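Local coordinates for MutT/nudix family protein (Enterococcus faecalis, PDB 2FML) that is of unknown function but, as a Nudix-family protein with a winged-helix domain like that of NrtR, may bind or hydrolyse a nucleoside diphosphate derivative and contact DNA, at residues P38-L46 with L74-T85; I101-F112 with V124-I132. One frame throughout, in Å; residues are numbered along the deposited sequence.

Contact 1. Residues P38-L46 with L74-T85; sequences PSLTVDMVL and LPGGFVNRNEST
Thr41, Val42 and Asp43 pair with Phe78, Gly77 and Gly76 as antiparallel strands whose short axes approach to 4.6 Å at 163°. Val42 and Gly77 form the hydrogen-bonded pair, Val42 N reaching Gly77 O at 2.9 Å and Gly77 N returning to Val42 O; Val79 N to Leu40 O and Met44 N to Pro75 O extend the ladder at its two ends. The chains come very close at the glycines: the CA atoms of Asp43 and Gly76 are 4.0 Å apart, and Gly76 CA lies 3.0 Å from Val42 O.

Thr41 and Phe78 lie side by side on one face of the sheet. The Thr41 methyl CG2 sits over the centre of the Phe78 ring, 3.9 Å from its centroid, in a CH-pi contact, while Ser39 CB meets the ring edge at CE1. Thr41 chi1 of 57° puts OG1 between the backbone N and the carbonyl carbon, where it bonds to Thr125, and leaves CG2 over the ring. Asp43 OD2 also bonds to Thr125, and to a bound glycerol.

Val42, on the other face, packs its CG1 crosswise on Val79 CG1 at 3.6 Å; these branched aliphatic chains suit their buried place under helix 85-97. Leu40 CD2 touches Thr85 CG2, and Leu40 also packs on Val124 of the second subunit. Just before Thr85, Ser84 N-caps that helix, and Glu83, holding Asn80 N across a type I turn, forms a salt bridge with Arg91. Strand, turn and helix start, from Gly77 onward, match the beginning of the Nudix box, the loop-helix-loop signature of the Nudix fold.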
loop_
_atom_site.group_PDB
_atom_site.type_symbol
_atom_site.label_atom_id
_atom_site.label_comp_id
_atom_site.label_asym_id
_atom_site.label_seq_id
_atom_site.Cartn_x
_atom_site.Cartn_y
_atom_site.Cartn_z
ATOM N N PRO A 38 -2.498 2.223 -18.084
ATOM C CA PRO A 38 -2.590 3.559 -17.488
ATOM C C PRO A 38 -1.266 4.324 -17.540
ATOM O O PRO A 38 -0.187 3.702 -17.726
ATOM C CB PRO A 38 -2.964 3.258 -16.040
ATOM C CG PRO A 38 -2.276 1.903 -15.752
ATOM C CD PRO A 38 -2.264 1.165 -17.059
ATOM N N SER A 39 -1.335 5.665 -17.386
ATOM C CA SER A 39 -0.179 6.435 -16.928
ATOM C C SER A 39 -0.021 6.183 -15.452
ATOM O O SER A 39 -1.005 5.992 -14.682
ATOM C CB SER A 39 -0.298 7.927 -17.239
ATOM O OG SER A 39 -0.470 8.094 -18.639
ATOM N N LEU A 40 1.232 6.117 -15.041
ATOM C CA LEU A 40 1.592 5.849 -13.661
ATOM C C LEU A 40 2.222 7.094 -13.046
ATOM O O LEU A 40 3.210 7.625 -13.545
ATOM C CB LEU A 40 2.606 4.681 -13.562
ATOM C CG LEU A 40 2.916 4.210 -12.075
ATOM C CD1 LEU A 40 1.635 3.572 -11.579
ATOM C CD2 LEU A 40 4.042 3.199 -12.076
ATOM N N THR A 41 1.659 7.546 -11.928
ATOM C CA THR A 41 2.213 8.698 -11.264
ATOM C C THR A 41 2.466 8.353 -9.806
ATOM O O THR A 41 2.157 7.224 -9.342
ATOM C CB THR A 41 1.261 9.948 -11.320
ATOM O OG1 THR A 41 0.014 9.609 -10.747
ATOM C CG2 THR A 41 1.004 10.456 -12.712
ATOM N N VAL A 42 3.143 9.302 -9.136
ATOM C CA VAL A 42 3.487 9.242 -7.726
ATOM C C VAL A 42 3.070 10.599 -7.168
ATOM O O VAL A 42 3.154 11.598 -7.862
ATOM C CB VAL A 42 5.051 9.002 -7.464
ATOM C CG1 VAL A 42 5.427 7.598 -7.758
ATOM C CG2 VAL A 42 5.928 9.977 -8.284
ATOM N N ASP A 43 2.669 10.628 -5.912
ATOM C CA ASP A 43 2.377 11.860 -5.228
ATOM C C ASP A 43 2.950 11.705 -3.822
ATOM O O ASP A 43 3.004 10.570 -3.245
ATOM C CB ASP A 43 0.844 12.069 -5.136
ATOM C CG ASP A 43 0.261 12.640 -6.430
ATOM O OD1 ASP A 43 0.456 13.859 -6.679
ATOM O OD2 ASP A 43 -0.355 11.868 -7.223
HETATM N N MSE A 44 3.334 12.834 -3.238
HETATM C CA MSE A 44 4.081 12.807 -1.996
HETATM C C MSE A 44 3.426 13.664 -0.950
HETATM O O MSE A 44 3.143 14.835 -1.210
HETATM C CB MSE A 44 5.503 13.257 -2.275
HETATM C CG MSE A 44 6.335 13.546 -1.085
HETATM SE SE MSE A 44 6.930 11.900 -0.113
HETATM C CE MSE A 44 5.926 12.188 1.267
ATOM N N VAL A 45 3.164 13.063 0.230
ATOM C CA VAL A 45 2.634 13.830 1.379
ATOM C C VAL A 45 3.772 14.080 2.347
ATOM O O VAL A 45 4.237 13.159 2.987
ATOM C CB VAL A 45 1.449 13.167 2.096
ATOM C CG1 VAL A 45 0.993 14.068 3.273
ATOM C CG2 VAL A 45 0.246 12.870 1.112
ATOM N N LEU A 46 4.250 15.326 2.385
ATOM C CA LEU A 46 5.334 15.757 3.260
ATOM C C LEU A 46 4.768 16.498 4.447
ATOM O O LEU A 46 4.103 17.502 4.289
ATOM C CB LEU A 46 6.332 16.678 2.518
ATOM C CG LEU A 46 7.096 16.094 1.338
ATOM C CD1 LEU A 46 8.001 17.188 0.800
ATOM C CD2 LEU A 46 7.953 14.951 1.826
ATOM N N LEU A 74 -0.841 18.133 -4.087
ATOM C CA LEU A 74 0.462 17.504 -3.704
ATOM C C LEU A 74 1.480 17.579 -4.824
ATOM O O LEU A 74 1.116 17.575 -6.026
ATOM C CB LEU A 74 0.307 16.036 -3.223
ATOM C CG LEU A 74 -0.748 15.836 -2.095
ATOM C CD1 LEU A 74 -1.217 14.375 -2.000
ATOM C CD2 LEU A 74 -0.234 16.335 -0.695
ATOM N N PRO A 75 2.772 17.634 -4.462
ATOM C CA PRO A 75 3.791 17.499 -5.492
ATOM C C PRO A 75 3.756 16.047 -6.014
ATOM O O PRO A 75 3.491 15.154 -5.250
ATOM C CB PRO A 75 5.091 17.751 -4.726
ATOM C CG PRO A 75 4.765 17.451 -3.301
ATOM C CD PRO A 75 3.337 17.813 -3.111
ATOM N N GLY A 76 3.965 15.815 -7.309
ATOM C CA GLY A 76 4.057 14.442 -7.821
ATOM C C GLY A 76 4.222 14.464 -9.328
ATOM O O GLY A 76 4.333 15.518 -9.917
ATOM N N GLY A 77 4.217 13.316 -9.972
ATOM C CA GLY A 77 4.457 13.318 -11.393
ATOM C C GLY A 77 4.554 11.934 -11.936
ATOM O O GLY A 77 4.296 10.964 -11.236
ATOM N N PHE A 78 4.911 11.861 -13.197
ATOM C CA PHE A 78 4.935 10.634 -13.978
ATOM C C PHE A 78 6.161 9.787 -13.659
ATOM O O PHE A 78 7.268 10.272 -13.602
ATOM C CB PHE A 78 4.835 10.984 -15.484
ATOM C CG PHE A 78 3.460 11.422 -15.870
ATOM C CD1 PHE A 78 2.499 10.482 -16.286
ATOM C CD2 PHE A 78 3.069 12.753 -15.746
ATOM C CE1 PHE A 78 1.139 10.852 -16.605
ATOM C CE2 PHE A 78 1.718 13.148 -16.063
ATOM C CZ PHE A 78 0.752 12.165 -16.490
ATOM N N VAL A 79 5.940 8.502 -13.424
ATOM C CA VAL A 79 7.076 7.624 -13.325
ATOM C C VAL A 79 7.602 7.226 -14.691
ATOM O O VAL A 79 6.825 6.875 -15.576
ATOM C CB VAL A 79 6.967 6.450 -12.277
ATOM C CG1 VAL A 79 5.808 6.556 -11.206
ATOM C CG2 VAL A 79 7.318 5.082 -12.828
ATOM N N ASN A 80 8.925 7.238 -14.817
ATOM C CA ASN A 80 9.618 6.833 -16.032
ATOM C C ASN A 80 9.820 5.302 -16.029
ATOM O O ASN A 80 10.074 4.698 -14.953
ATOM C CB ASN A 80 11.020 7.482 -16.023
ATOM C CG ASN A 80 10.993 9.031 -16.155
ATOM O OD1 ASN A 80 11.989 9.677 -15.817
ATOM N ND2 ASN A 80 9.927 9.600 -16.693
ATOM N N ARG A 81 9.758 4.696 -17.227
ATOM C CA ARG A 81 9.989 3.240 -17.409
ATOM C C ARG A 81 11.209 2.594 -16.668
ATOM O O ARG A 81 11.133 1.451 -16.197
ATOM C CB ARG A 81 10.052 2.878 -18.912
ATOM C CG ARG A 81 9.816 1.384 -19.188
ATOM C CD ARG A 81 11.133 0.736 -19.277
ATOM N NE ARG A 81 11.078 -0.705 -19.488
ATOM C CZ ARG A 81 10.989 -1.638 -18.544
ATOM N NH1 ARG A 81 10.883 -1.343 -17.228
ATOM N NH2 ARG A 81 10.985 -2.896 -18.954
ATOM N N ASN A 82 12.310 3.315 -16.583
ATOM C CA ASN A 82 13.507 2.794 -15.930
ATOM C C ASN A 82 13.643 3.104 -14.390
ATOM O O ASN A 82 14.746 3.055 -13.851
ATOM C CB ASN A 82 14.763 3.262 -16.713
ATOM C CG ASN A 82 15.056 4.779 -16.507
ATOM O OD1 ASN A 82 14.297 5.483 -15.797
ATOM N ND2 ASN A 82 16.157 5.286 -17.117
ATOM N N GLU A 83 12.529 3.406 -13.717
ATOM C CA GLU A 83 12.495 3.896 -12.339
ATOM C C GLU A 83 11.395 3.133 -11.561
ATOM O O GLU A 83 10.308 2.936 -12.082
ATOM C CB GLU A 83 11.876 5.294 -12.338
ATOM C CG GLU A 83 12.796 6.429 -12.422
ATOM C CD GLU A 83 12.063 7.738 -12.170
ATOM O OE1 GLU A 83 10.881 7.930 -12.611
ATOM O OE2 GLU A 83 12.723 8.584 -11.536
ATOM N N SER A 84 11.647 2.808 -10.298
ATOM C CA SER A 84 10.591 2.305 -9.418
ATOM C C SER A 84 9.859 3.546 -9.003
ATOM O O SER A 84 10.368 4.663 -9.216
ATOM C CB SER A 84 11.206 1.619 -8.207
ATOM O OG SER A 84 11.981 2.573 -7.539
ATOM N N THR A 85 8.674 3.352 -8.404
ATOM C CA THR A 85 7.915 4.454 -7.874
ATOM C C THR A 85 8.652 5.173 -6.753
ATOM O O THR A 85 8.526 6.394 -6.649
ATOM C CB THR A 85 6.479 4.073 -7.429
ATOM O OG1 THR A 85 6.518 3.092 -6.384
ATOM C CG2 THR A 85 5.616 3.597 -8.619
#

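Contact 2. Residues I101-F112 with V124-I132; sequences ISQENIEQLHSF and VTVSYLAFI
Gln108 lies across the Tyr128 ring, its CG over one face, offset toward the rim, in a CH-pi contact 3.9 Å from the centroid. Its chain runs extended, CG anti to the backbone N (chi1 -151°), which carries the aliphatic part over the ring and on to Val126 CG1. The amide plane stands 84° from that of the ring. Ile106 CD1 approaches the same ring obliquely, at CD1; the ring thus rests against aliphatic carbons of Gln108 and Ile106, while its hydroxyl bonds to Thr85.

Glu107 and Leu129 point to one face of the sheet, the glutamate's CG 3.9 Å from Leu129 CB. The carboxylate lies alongside the leucine's CD2, and OE1 also comes near Phe131 CE2, the carboxylate and ring planes almost perpendicular (88°). Between Glu107 and Leu129 the backbones exchange two nearly straight bonds, Glu107 N to Leu129 O and Leu129 N to Glu107 O.

This is an antiparallel hairpin of the Nudix sheet, interrupted by a classic beta bulge: Leu109 and His110 both face Ser127. Ser127 O receives Leu109 N at 2.7 Å, whereas His110 O is gripped twice, by Ser127 N and, at 2.7 Å, by Ser127 OG. A serine suits the bulge, since its short hydroxyl can turn back to the His110 carbonyl (chi1 69°). Ser127 OG also lies at the edge of the Phe112 ring, 3.5 Å from CE2.

Past the bulge regular pairing resumes, with Phe112 and Thr125 side by side; Phe112 CB meets Thr125 CG2 at 3.8 Å. Ser111, on the face with Val126, bonds through OG to Ser111 of the second subunit.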
loop_
_atom_site.group_PDB
_atom_site.type_symbol
_atom_site.label_atom_id
_atom_site.label_comp_id
_atom_site.label_asym_id
_atom_site.label_seq_id
_atom_site.Cartn_x
_atom_site.Cartn_y
_atom_site.Cartn_z
ATOM N N ILE A 101 14.940 14.046 0.310
ATOM C CA ILE A 101 14.663 12.963 1.274
ATOM C C ILE A 101 15.369 11.694 0.783
ATOM O O ILE A 101 15.562 11.546 -0.419
ATOM C CB ILE A 101 13.159 12.652 1.399
ATOM C CG1 ILE A 101 12.424 12.976 0.118
ATOM C CG2 ILE A 101 12.486 13.546 2.399
ATOM C CD1 ILE A 101 11.030 13.335 0.391
ATOM N N SER A 102 15.741 10.788 1.691
ATOM C CA SER A 102 16.260 9.453 1.320
ATOM C C SER A 102 15.172 8.376 1.399
ATOM O O SER A 102 14.141 8.576 2.051
ATOM C CB SER A 102 17.456 9.070 2.202
ATOM O OG SER A 102 17.001 8.794 3.516
ATOM N N GLN A 103 15.400 7.248 0.720
ATOM C CA GLN A 103 14.403 6.172 0.601
ATOM C C GLN A 103 13.960 5.619 1.928
ATOM O O GLN A 103 12.780 5.299 2.105
ATOM C CB GLN A 103 14.927 4.995 -0.237
ATOM C CG GLN A 103 13.792 4.023 -0.688
ATOM C CD GLN A 103 13.985 3.448 -2.129
ATOM O OE1 GLN A 103 14.296 4.184 -3.097
ATOM N NE2 GLN A 103 13.767 2.126 -2.265
ATOM N N GLU A 104 14.928 5.498 2.845
ATOM C CA GLU A 104 14.755 4.885 4.132
ATOM C C GLU A 104 13.769 5.714 4.931
ATOM O O GLU A 104 13.180 5.201 5.877
ATOM C CB GLU A 104 16.097 4.780 4.882
ATOM C CG GLU A 104 17.373 5.046 4.053
ATOM C CD GLU A 104 17.872 3.831 3.220
ATOM O OE1 GLU A 104 18.897 3.187 3.623
ATOM O OE2 GLU A 104 17.268 3.540 2.148
ATOM N N ASN A 105 13.572 6.976 4.533
ATOM C CA ASN A 105 12.666 7.923 5.232
ATOM C C ASN A 105 11.267 8.213 4.624
ATOM O O ASN A 105 10.488 9.065 5.105
ATOM C CB ASN A 105 13.421 9.200 5.520
ATOM C CG ASN A 105 14.534 8.980 6.533
ATOM O OD1 ASN A 105 14.314 9.112 7.733
ATOM N ND2 ASN A 105 15.705 8.568 6.062
ATOM N N ILE A 106 10.932 7.464 3.587
ATOM C CA ILE A 106 9.613 7.544 3.018
ATOM C C ILE A 106 8.880 6.228 3.289
ATOM O O ILE A 106 9.518 5.190 3.440
ATOM C CB ILE A 106 9.635 7.910 1.510
ATOM C CG1 ILE A 106 10.311 6.793 0.682
ATOM C CG2 ILE A 106 10.301 9.243 1.359
ATOM C CD1 ILE A 106 10.176 6.936 -0.899
ATOM N N GLU A 107 7.551 6.287 3.357
ATOM C CA GLU A 107 6.792 5.069 3.331
ATOM C C GLU A 107 5.718 5.137 2.242
ATOM O O GLU A 107 5.077 6.159 2.063
ATOM C CB GLU A 107 6.168 4.753 4.729
ATOM C CG GLU A 107 4.983 5.696 5.161
ATOM C CD GLU A 107 4.578 5.515 6.674
ATOM O OE1 GLU A 107 5.358 5.980 7.559
ATOM O OE2 GLU A 107 3.498 4.906 6.954
ATOM N N GLN A 108 5.487 4.021 1.573
ATOM C CA GLN A 108 4.397 3.974 0.617
ATOM C C GLN A 108 3.058 4.093 1.355
ATOM O O GLN A 108 2.874 3.496 2.409
ATOM C CB GLN A 108 4.477 2.718 -0.230
ATOM C CG GLN A 108 3.907 2.904 -1.547
ATOM C CD GLN A 108 4.044 1.667 -2.360
ATOM O OE1 GLN A 108 5.035 1.464 -3.112
ATOM N NE2 GLN A 108 3.025 0.852 -2.294
ATOM N N LEU A 109 2.147 4.938 0.865
ATOM C CA LEU A 109 0.949 5.170 1.646
ATOM C C LEU A 109 -0.236 4.324 1.085
ATOM O O LEU A 109 -0.849 3.503 1.799
ATOM C CB LEU A 109 0.641 6.680 1.684
ATOM C CG LEU A 109 -0.725 7.189 2.192
ATOM C CD1 LEU A 109 -0.977 6.836 3.641
ATOM C CD2 LEU A 109 -0.860 8.694 1.938
ATOM N N HIS A 110 -0.558 4.545 -0.189
ATOM C CA HIS A 110 -1.710 3.951 -0.803
ATOM C C HIS A 110 -1.668 4.256 -2.321
ATOM O O HIS A 110 -1.131 5.316 -2.736
ATOM C CB HIS A 110 -2.989 4.482 -0.162
ATOM C CG HIS A 110 -4.230 3.811 -0.662
ATOM N ND1 HIS A 110 -4.731 2.630 -0.129
ATOM C CD2 HIS A 110 -5.088 4.171 -1.647
ATOM C CE1 HIS A 110 -5.840 2.297 -0.777
ATOM N NE2 HIS A 110 -6.071 3.216 -1.706
ATOM N N SER A 111 -2.197 3.328 -3.138
ATOM C CA SER A 111 -2.352 3.562 -4.555
ATOM C C SER A 111 -3.815 3.830 -4.841
ATOM O O SER A 111 -4.661 3.034 -4.476
ATOM C CB SER A 111 -1.883 2.411 -5.419
ATOM O OG SER A 111 -0.682 1.966 -4.858
ATOM N N PHE A 112 -4.031 4.913 -5.594
ATOM C CA PHE A 112 -5.330 5.407 -6.013
ATOM C C PHE A 112 -5.526 5.196 -7.476
ATOM O O PHE A 112 -4.658 5.557 -8.285
ATOM C CB PHE A 112 -5.372 6.890 -5.670
ATOM C CG PHE A 112 -5.366 7.129 -4.183
ATOM C CD1 PHE A 112 -6.565 7.213 -3.475
ATOM C CD2 PHE A 112 -4.156 7.311 -3.521
ATOM C CE1 PHE A 112 -6.535 7.419 -2.092
ATOM C CE2 PHE A 112 -4.128 7.511 -2.169
ATOM C CZ PHE A 112 -5.292 7.540 -1.450
ATOM N N VAL A 124 -2.958 6.217 -12.741
ATOM C CA VAL A 124 -2.916 5.579 -11.403
ATOM C C VAL A 124 -1.727 6.179 -10.637
ATOM O O VAL A 124 -0.638 6.348 -11.166
ATOM C CB VAL A 124 -2.821 3.993 -11.507
ATOM C CG1 VAL A 124 -2.704 3.253 -10.073
ATOM C CG2 VAL A 124 -4.041 3.482 -12.233
ATOM N N THR A 125 -1.967 6.486 -9.369
ATOM C CA THR A 125 -0.956 7.073 -8.576
ATOM C C THR A 125 -0.552 6.203 -7.356
ATOM O O THR A 125 -1.357 5.589 -6.730
ATOM C CB THR A 125 -1.366 8.507 -8.247
ATOM O OG1 THR A 125 -0.198 9.293 -8.013
ATOM C CG2 THR A 125 -2.296 8.590 -6.989
ATOM N N VAL A 126 0.727 6.133 -7.066
ATOM C CA VAL A 126 1.185 5.510 -5.887
ATOM C C VAL A 126 1.576 6.683 -4.995
ATOM O O VAL A 126 2.457 7.458 -5.303
ATOM C CB VAL A 126 2.349 4.574 -6.153
ATOM C CG1 VAL A 126 2.823 3.959 -4.892
ATOM C CG2 VAL A 126 1.965 3.550 -7.144
ATOM N N SER A 127 0.838 6.872 -3.938
ATOM C CA SER A 127 1.198 7.932 -3.019
ATOM C C SER A 127 2.175 7.450 -1.897
ATOM O O SER A 127 2.188 6.300 -1.517
ATOM C CB SER A 127 -0.060 8.595 -2.430
ATOM O OG SER A 127 -0.737 7.711 -1.545
ATOM N N TYR A 128 2.960 8.400 -1.418
ATOM C CA TYR A 128 3.924 8.236 -0.354
ATOM C C TYR A 128 3.736 9.286 0.746
ATOM O O TYR A 128 3.200 10.346 0.501
ATOM C CB TYR A 128 5.356 8.319 -0.919
ATOM C CG TYR A 128 5.741 7.102 -1.702
ATOM C CD1 TYR A 128 6.575 6.143 -1.145
ATOM C CD2 TYR A 128 5.316 6.947 -3.065
ATOM C CE1 TYR A 128 6.990 5.032 -1.902
ATOM C CE2 TYR A 128 5.710 5.879 -3.821
ATOM C CZ TYR A 128 6.500 4.902 -3.227
ATOM O OH TYR A 128 6.828 3.822 -3.956
ATOM N N LEU A 129 4.258 8.961 1.926
ATOM C CA LEU A 129 4.199 9.772 3.144
ATOM C C LEU A 129 5.638 9.893 3.692
ATOM O O LEU A 129 6.394 8.928 3.700
ATOM C CB LEU A 129 3.331 9.053 4.177
ATOM C CG LEU A 129 3.193 9.560 5.612
ATOM C CD1 LEU A 129 2.866 11.101 5.628
ATOM C CD2 LEU A 129 2.058 8.774 6.286
ATOM N N ALA A 130 6.041 11.095 4.100
ATOM C CA ALA A 130 7.305 11.238 4.832
ATOM C C ALA A 130 7.171 12.338 5.837
ATOM O O ALA A 130 6.392 13.312 5.616
ATOM C CB ALA A 130 8.469 11.534 3.874
ATOM N N PHE A 131 7.925 12.162 6.923
ATOM C CA PHE A 131 8.025 13.097 8.052
ATOM C C PHE A 131 9.403 13.683 8.009
ATOM O O PHE A 131 10.365 12.917 8.040
ATOM C CB PHE A 131 7.912 12.337 9.361
ATOM C CG PHE A 131 6.760 11.414 9.420
ATOM C CD1 PHE A 131 5.453 11.903 9.403
ATOM C CD2 PHE A 131 6.969 10.046 9.502
ATOM C CE1 PHE A 131 4.381 11.046 9.458
ATOM C CE2 PHE A 131 5.900 9.177 9.587
ATOM C CZ PHE A 131 4.602 9.681 9.559
ATOM N N ILE A 132 9.510 15.008 7.955
ATOM C CA ILE A 132 10.766 15.686 7.682
ATOM C C ILE A 132 10.834 17.015 8.459
ATOM O O ILE A 132 9.903 17.356 9.187
ATOM C CB ILE A 132 10.987 15.893 6.129
ATOM C CG1 ILE A 132 9.924 16.823 5.493
ATOM C CG2 ILE A 132 10.968 14.524 5.396
ATOM C CD1 ILE A 132 10.477 17.738 4.371
#

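In the fold
Both contacts are mostly buried, contact 1 in 11 of its 14 touching residues and contact 2 in 11 of 18, and both belong to one sheet, in which strands 39-50 and 123-131 are parallel neighbours; contact 1 lies on one flank of that pair and contact 2 on the other, their centres about 10 Å apart. Polar side chains tie them, and Met44 packs on Ala130 between them. Contact 1 is pairing with glycines that runs into the Nudix loop and helix 85-97, whereas contact 2, nearer the chain's centre, is a bulged hairpin of larger side chains. Helix 186-200 packs against side chains of both, and both meet the second subunit.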